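Local atomic coordinates of heme-binding protein A / AI-2 binding protein A (Helicobacter pylori SS1, PDB entry 6OFQ), a protein that probably captures short peptides in the periplasm as the substrate-binding component of an ABC transporter, and is bound here to the tetrapeptide Ser-Thr-Ser-Ala. Residues 59-63 with 208-214; 236-240 with 526-531; 333-337 with 349-353. All coordinates share one frame. Residue numbers count along the deposited sequence, not the author numbering.

Contact 1 (59-63 with 208-214); sequences GNIYD and PVGTGPF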
# COMPACT_ATOMS: atom_id res chain seq x y z
N GLY A 59 -7.37 7.81 3.43
CA GLY A 59 -8.36 7.24 2.53
C GLY A 59 -9.80 7.58 2.88
O GLY A 59 -10.69 7.50 2.02
N ASN A 60 -10.06 7.93 4.13
CA ASN A 60 -11.37 8.36 4.55
C ASN A 60 -11.60 9.90 4.38
O ASN A 60 -12.76 10.31 4.35
CB ASN A 60 -11.51 8.00 6.03
CG ASN A 60 -11.82 6.54 6.24
OD1 ASN A 60 -12.93 6.12 5.98
ND2 ASN A 60 -10.84 5.76 6.70
N ILE A 61 -10.52 10.64 4.31
CA ILE A 61 -10.55 12.12 4.30
C ILE A 61 -10.60 12.61 2.86
O ILE A 61 -11.27 13.64 2.55
CB ILE A 61 -9.30 12.64 5.04
CG1 ILE A 61 -9.47 12.35 6.54
CG2 ILE A 61 -9.05 14.11 4.73
CD1 ILE A 61 -8.18 12.56 7.33
N TYR A 62 -9.84 11.98 1.96
CA TYR A 62 -9.67 12.50 0.60
C TYR A 62 -10.40 11.62 -0.41
O TYR A 62 -10.53 10.41 -0.22
CB TYR A 62 -8.22 12.52 0.14
CG TYR A 62 -7.30 13.40 0.97
CD1 TYR A 62 -7.25 14.76 0.76
CD2 TYR A 62 -6.52 12.88 1.97
CE1 TYR A 62 -6.38 15.59 1.45
CE2 TYR A 62 -5.64 13.70 2.65
CZ TYR A 62 -5.56 15.05 2.38
OH TYR A 62 -4.63 15.81 3.06
N ASP A 63 -10.85 12.24 -1.51
CA ASP A 63 -11.24 11.55 -2.72
C ASP A 63 -10.26 11.74 -3.84
O ASP A 63 -9.40 12.62 -3.84
CB ASP A 63 -12.58 12.05 -3.20
CG ASP A 63 -13.67 11.72 -2.20
OD1 ASP A 63 -13.82 10.54 -1.80
OD2 ASP A 63 -14.42 12.64 -1.78
N PRO A 208 -5.36 18.13 7.62
CA PRO A 208 -5.73 17.98 6.23
C PRO A 208 -7.11 18.49 5.92
O PRO A 208 -7.98 18.51 6.76
CB PRO A 208 -5.63 16.46 6.05
CG PRO A 208 -6.05 15.88 7.40
CD PRO A 208 -5.37 16.84 8.35
N VAL A 209 -7.34 18.84 4.64
CA VAL A 209 -8.60 19.21 4.09
C VAL A 209 -8.94 18.42 2.82
O VAL A 209 -8.17 18.50 1.89
CB VAL A 209 -8.62 20.74 3.82
CG1 VAL A 209 -9.91 21.16 3.15
CG2 VAL A 209 -8.47 21.51 5.14
N GLY A 210 -10.02 17.68 2.86
CA GLY A 210 -10.41 16.82 1.71
C GLY A 210 -11.87 16.99 1.40
O GLY A 210 -12.56 17.86 1.95
N THR A 211 -12.40 16.11 0.57
CA THR A 211 -13.81 16.05 0.23
C THR A 211 -14.54 14.80 0.68
O THR A 211 -15.72 14.66 0.41
CB THR A 211 -14.00 16.18 -1.29
OG1 THR A 211 -13.31 15.12 -1.96
CG2 THR A 211 -13.51 17.49 -1.85
N GLY A 212 -13.82 13.88 1.32
CA GLY A 212 -14.38 12.57 1.58
C GLY A 212 -15.41 12.47 2.66
O GLY A 212 -15.78 13.48 3.28
N PRO A 213 -15.83 11.24 2.96
CA PRO A 213 -16.99 11.05 3.81
C PRO A 213 -16.71 11.30 5.28
O PRO A 213 -17.68 11.31 6.05
CB PRO A 213 -17.38 9.61 3.56
CG PRO A 213 -16.17 8.95 2.99
CD PRO A 213 -15.44 10.02 2.23
N PHE A 214 -15.44 11.34 5.68
CA PHE A 214 -15.03 11.79 7.01
C PHE A 214 -14.08 12.96 6.94
O PHE A 214 -13.35 13.10 5.98
CB PHE A 214 -14.38 10.63 7.78
CG PHE A 214 -15.30 9.47 8.02
CD1 PHE A 214 -15.35 8.44 7.09
CD2 PHE A 214 -16.10 9.39 9.15
CE1 PHE A 214 -16.21 7.39 7.29
CE2 PHE A 214 -16.95 8.33 9.38
CZ PHE A 214 -17.00 7.32 8.43
O HOH W 1 -4.42 18.65 3.23
O HOH W 2 -10.43 15.15 -1.50
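Ile61, Asn60 and Phe214 give up the most surface here, yet the backbones of 59-63 and 208-214 do much of the joining. Near the end of helix 52-61 two carbonyls accept hydrogen bonds from the other segment: Phe214 N gives one to Asn60 O (3.2 Å), and Gly212 N gives a shorter one to Ile61 O (2.8 Å). The approach is so close that a side chain at Gly210 or Gly212 would run into these carbonyl oxygens. Ile61 also sends a CA-H...O contact from its CA to Phe214 O (3.4 Å). Its branched apolar side chain meets Pro208, Ile61 CD1 to Pro208 CG at 3.9 Å, and continues onto Phe216 and Leu227 of strands 214-220 and 224-229, a fitting place for isoleucine. Asn60, also buried, satisfies its amide with main chain: ND2 reaches Val56 O and Asn524 O, while OD1 probably accepts from Phe526 N. Asn60 OD1 lies 3.5 Å from CD1 of Phe214, whose ring shares Leu227 with Asn60 and Ile61. Alongside these bonds, Thr211 OG1 donates to Asp63 OD2 (2.7 Å); the same OD2 accepts from Trp234 NE1, so the buried carboxylate has two donors. Tyr62 lays its ring by Pro208, and its hydroxyl is held by Met44 O and a water shared with Val209 N. The arrangement seats a helix end against the loop leading into edge strand 214-220, part of the alpha/beta core of one lobe of a type II periplasmic binding protein.

Contact 2 (236-240 with 526-531); sequences PKAYL and FFKVYL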
# COMPACT_ATOMS: atom_id res chain seq x y z
N PRO A 236 -23.09 8.83 -0.96
CA PRO A 236 -23.99 8.26 0.08
C PRO A 236 -23.36 8.53 1.44
O PRO A 236 -22.15 8.27 1.63
CB PRO A 236 -24.03 6.77 -0.18
CG PRO A 236 -23.49 6.60 -1.57
CD PRO A 236 -22.59 7.78 -1.86
N LYS A 237 -24.11 9.12 2.35
CA LYS A 237 -23.53 9.56 3.62
C LYS A 237 -23.00 8.36 4.44
O LYS A 237 -23.61 7.28 4.41
CB LYS A 237 -24.55 10.40 4.41
CG LYS A 237 -25.16 11.58 3.67
CD LYS A 237 -24.13 12.63 3.37
CE LYS A 237 -24.75 13.80 2.59
NZ LYS A 237 -24.83 13.35 1.18
N ALA A 238 -21.88 8.57 5.11
CA ALA A 238 -21.38 7.54 6.00
C ALA A 238 -22.42 7.18 7.04
O ALA A 238 -23.19 8.04 7.53
CB ALA A 238 -20.12 8.03 6.69
N TYR A 239 -22.38 5.94 7.53
CA TYR A 239 -23.25 5.56 8.62
C TYR A 239 -22.81 6.03 9.97
O TYR A 239 -23.61 6.45 10.83
CB TYR A 239 -23.49 4.07 8.68
CG TYR A 239 -24.10 3.41 7.46
CD1 TYR A 239 -25.40 3.70 7.05
CD2 TYR A 239 -23.42 2.42 6.78
CE1 TYR A 239 -25.95 3.10 5.93
CE2 TYR A 239 -23.98 1.78 5.71
CZ TYR A 239 -25.27 2.09 5.30
OH TYR A 239 -25.89 1.42 4.25
N LEU A 240 -21.51 5.90 10.22
CA LEU A 240 -20.94 6.22 11.51
C LEU A 240 -20.80 7.70 11.74
O LEU A 240 -20.47 8.48 10.83
CB LEU A 240 -19.54 5.57 11.61
CG LEU A 240 -19.57 4.05 11.68
CD1 LEU A 240 -18.22 3.48 11.27
CD2 LEU A 240 -19.97 3.53 13.07
N PHE A 526 -14.22 3.56 5.89
CA PHE A 526 -15.25 3.16 6.85
C PHE A 526 -16.63 3.63 6.47
O PHE A 526 -17.54 3.44 7.26
CB PHE A 526 -14.88 3.70 8.26
CG PHE A 526 -13.54 3.21 8.73
CD1 PHE A 526 -13.26 1.85 8.86
CD2 PHE A 526 -12.54 4.11 9.01
CE1 PHE A 526 -11.99 1.38 9.17
CE2 PHE A 526 -11.28 3.64 9.41
CZ PHE A 526 -11.01 2.30 9.51
N PHE A 527 -16.85 4.28 5.33
CA PHE A 527 -18.16 4.79 4.95
C PHE A 527 -19.29 3.79 4.91
O PHE A 527 -20.44 4.22 5.01
CB PHE A 527 -18.09 5.72 3.73
CG PHE A 527 -17.64 5.15 2.39
CD1 PHE A 527 -16.91 3.97 2.19
CD2 PHE A 527 -17.89 5.93 1.29
CE1 PHE A 527 -16.47 3.57 0.91
CE2 PHE A 527 -17.44 5.57 0.03
CZ PHE A 527 -16.75 4.39 -0.17
N LYS A 528 -19.01 2.50 4.68
CA LYS A 528 -20.07 1.46 4.58
C LYS A 528 -20.20 0.69 5.88
O LYS A 528 -21.04 -0.19 6.00
CB LYS A 528 -19.84 0.49 3.42
CG LYS A 528 -19.49 1.15 2.11
CD LYS A 528 -20.54 2.18 1.68
CE LYS A 528 -20.16 2.83 0.36
NZ LYS A 528 -21.10 3.89 -0.05
N VAL A 529 -19.36 1.00 6.89
CA VAL A 529 -19.39 0.22 8.15
C VAL A 529 -20.51 0.76 9.04
O VAL A 529 -20.72 1.97 9.11
CB VAL A 529 -18.03 0.33 8.87
CG1 VAL A 529 -18.05 -0.44 10.19
CG2 VAL A 529 -17.00 -0.32 7.96
N TYR A 530 -21.22 -0.13 9.73
CA TYR A 530 -22.26 0.36 10.64
C TYR A 530 -22.31 -0.60 11.80
O TYR A 530 -21.72 -1.70 11.81
CB TYR A 530 -23.65 0.44 9.95
CG TYR A 530 -24.22 -0.85 9.44
CD1 TYR A 530 -23.86 -1.39 8.20
CD2 TYR A 530 -25.07 -1.62 10.21
CE1 TYR A 530 -24.36 -2.58 7.74
CE2 TYR A 530 -25.59 -2.80 9.74
CZ TYR A 530 -25.28 -3.29 8.48
OH TYR A 530 -25.84 -4.47 7.99
N LEU A 531 -23.00 -0.12 12.84
CA LEU A 531 -23.20 -0.92 14.04
C LEU A 531 -24.63 -1.42 14.12
O LEU A 531 -25.57 -0.65 13.95
CB LEU A 531 -22.88 -0.04 15.25
CG LEU A 531 -21.52 0.66 15.25
CD1 LEU A 531 -21.31 1.45 16.56
CD2 LEU A 531 -20.39 -0.32 14.97
O HOH W 3 -21.19 5.79 2.06
O HOH W 4 -22.95 4.64 3.92
O HOH W 5 -19.96 4.47 8.20
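This is a water-lined, partly buried packing of a type I beta turn, Phe526 to Val529, against the connection between strands 224-229 and 242-247. It brings the C-terminal end of the chain back to the mixed beta-sheet of the lobe that also holds the N terminus, in this type II periplasmic binding protein. The turn is closed by Val529 N to Phe526 O (3.1 Å). Leu240 and Tyr239 bury the most surface. Leucine suits the inner side: Leu240 CD1 meets Val529 CB at 4.0 Å, Leu240 CD2 meets Leu531 CG at 3.9 Å, and Leu33 of strand 32-37 adjoins it. Tyr239, nearer the solvent, offers its ring face to the edge of Tyr530 in a T-shaped stack (centroids 5.5 Å, planes at 72°), while its hydroxyl is hydrogen-bonded to Glu25 and Arg28. At Ala238 a methyl suits the place, CB fitting between Phe527 CB (4.3 Å) and the Phe214 ring; its CA makes a CA-H...O contact with Phe527 O (3.6 Å). Water fills the gap between the main chains, where direct hydrogen bonds are lacking. Lys528 NZ donates to water 3 (2.8 Å), beside Pro236 O. Water 5 accepts from Leu240 N (2.9 Å) and donates to Phe526 O and Val529 O, each 2.8 Å away.

Contact 3 (333-337 with 349-353); sequences QKMVN and NIKPY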
# COMPACT_ATOMS: atom_id res chain seq x y z
N GLN A 333 -0.64 -18.54 2.02
CA GLN A 333 -0.24 -19.43 0.92
C GLN A 333 1.22 -19.19 0.58
O GLN A 333 1.67 -18.03 0.62
CB GLN A 333 -1.17 -19.19 -0.30
CG GLN A 333 -0.82 -20.00 -1.53
CD GLN A 333 -1.82 -19.96 -2.69
OE1 GLN A 333 -2.97 -19.56 -2.50
NE2 GLN A 333 -1.42 -20.46 -3.87
N LYS A 334 1.98 -20.20 0.20
CA LYS A 334 3.37 -20.04 -0.18
C LYS A 334 3.49 -19.08 -1.37
O LYS A 334 2.78 -19.25 -2.38
CB LYS A 334 3.93 -21.41 -0.56
CG LYS A 334 5.35 -21.41 -1.13
CD LYS A 334 6.03 -22.77 -1.26
CE LYS A 334 5.14 -23.99 -1.32
NZ LYS A 334 6.00 -25.18 -1.09
N MET A 335 4.37 -18.09 -1.26
CA MET A 335 4.60 -17.15 -2.35
C MET A 335 5.53 -17.77 -3.39
O MET A 335 6.54 -18.43 -3.06
CB MET A 335 5.13 -15.85 -1.77
CG MET A 335 5.40 -14.75 -2.78
SD MET A 335 5.99 -13.28 -1.91
CE MET A 335 6.30 -12.16 -3.27
N VAL A 336 5.16 -17.56 -4.66
CA VAL A 336 5.93 -17.99 -5.82
C VAL A 336 6.28 -16.78 -6.67
O VAL A 336 7.46 -16.49 -6.85
CB VAL A 336 5.13 -19.02 -6.63
CG1 VAL A 336 5.97 -19.48 -7.81
CG2 VAL A 336 4.81 -20.23 -5.73
N ASN A 337 5.32 -16.05 -7.20
CA ASN A 337 5.51 -14.83 -8.00
C ASN A 337 5.41 -13.58 -7.14
O ASN A 337 4.93 -13.61 -5.99
CB ASN A 337 4.49 -14.77 -9.14
CG ASN A 337 4.57 -16.01 -10.03
OD1 ASN A 337 5.67 -16.26 -10.57
ND2 ASN A 337 3.50 -16.81 -10.11
N ASN A 349 2.69 -21.68 -13.88
CA ASN A 349 3.67 -22.62 -14.37
C ASN A 349 5.00 -22.58 -13.67
O ASN A 349 5.62 -23.63 -13.55
CB ASN A 349 3.86 -22.53 -15.87
CG ASN A 349 4.38 -23.82 -16.47
OD1 ASN A 349 3.78 -24.86 -16.27
ND2 ASN A 349 5.48 -23.76 -17.21
N ILE A 350 5.30 -21.51 -12.94
CA ILE A 350 6.57 -21.44 -12.25
C ILE A 350 6.53 -22.31 -10.99
O ILE A 350 5.55 -22.28 -10.23
CB ILE A 350 6.84 -19.98 -11.91
CG1 ILE A 350 7.09 -19.22 -13.22
CG2 ILE A 350 8.05 -19.78 -11.00
CD1 ILE A 350 7.27 -17.76 -13.09
N LYS A 351 7.64 -22.98 -10.76
CA LYS A 351 7.72 -23.82 -9.57
C LYS A 351 8.53 -23.07 -8.52
O LYS A 351 9.59 -22.52 -8.84
CB LYS A 351 8.42 -25.13 -9.90
CG LYS A 351 7.66 -26.00 -10.87
CD LYS A 351 8.28 -27.40 -10.87
CE LYS A 351 8.66 -27.83 -12.28
NZ LYS A 351 7.42 -28.07 -13.07
N PRO A 352 8.03 -23.07 -7.27
CA PRO A 352 8.80 -22.38 -6.24
C PRO A 352 10.17 -23.04 -6.07
O PRO A 352 10.30 -24.24 -6.32
CB PRO A 352 7.94 -22.52 -4.98
CG PRO A 352 7.17 -23.76 -5.27
CD PRO A 352 6.84 -23.73 -6.70
N TYR A 353 11.12 -22.33 -5.50
CA TYR A 353 12.43 -22.95 -5.31
C TYR A 353 12.31 -23.91 -4.13
O TYR A 353 11.77 -23.56 -3.09
CB TYR A 353 13.53 -21.93 -5.04
CG TYR A 353 13.98 -21.21 -6.31
CD1 TYR A 353 14.60 -21.88 -7.36
CD2 TYR A 353 13.80 -19.87 -6.41
CE1 TYR A 353 15.05 -21.19 -8.48
CE2 TYR A 353 14.16 -19.15 -7.55
CZ TYR A 353 14.81 -19.83 -8.58
OH TYR A 353 15.27 -19.27 -9.76
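Just after Asn349, Ile350 makes the first real meeting of the second segment with 333-337: its CG2 lies 3.8 Å from Val336 CG1, and the same methyl of Val336 is 3.7 Å from Ile350 O. The isoleucine is long enough to reach further with CD1, which comes to 3.3 Å from Asn337 OD1. Asn337 suits this buried place because its ND2 has a hydrogen-bond partner in Asn347 O. Ile350 also rests on Gln488 and His492 of helix 477-494. Segment 333-337 runs off the end of strand 332-334, which pairs with strand 497-510 in a mixed sheet, and 349-353 lies in the loop that leads on to helix 357-366, so the contact closes a short loop on the surface of an alpha/beta lobe of the periplasmic binding protein. At Lys351 the CA-to-CB bond points away, as expected of a charged residue exposed to solvent. Pro352 turns back toward the first segment: its CB lies 4.0 Å from Val336 CG2, so the two methyls of the valine are divided between Ile350 and Pro352. The aliphatic part of Lys334 adds CD at 4.2 Å from Pro352 CB, while its NZ forms a salt bridge with Asp321. Beyond Pro352 the chain passes to Tyr353, whose ring stacks on His492.

Contacts 1 and 2 are neighbours in one lobe, their centres 14 Å apart; contact 3 lies on the opposite side of the chain's centre, about 39 Å from each, centre to centre. Two residues of contact 1 join the first two: Phe214, whose CZ lies 3.6 Å from Ala238 CB, and Asn60, through its probable hydrogen bond to the turn of contact 2. Contact 1 is wholly buried and uses direct main-chain hydrogen bonds; contact 2, partly buried, replaces them with waters and aromatic packing; contact 3, at the surface, relies on a few apolar side chains. In sequence, 333-337 and 349-353 are close and nested inside the far longer loop closed by contact 2.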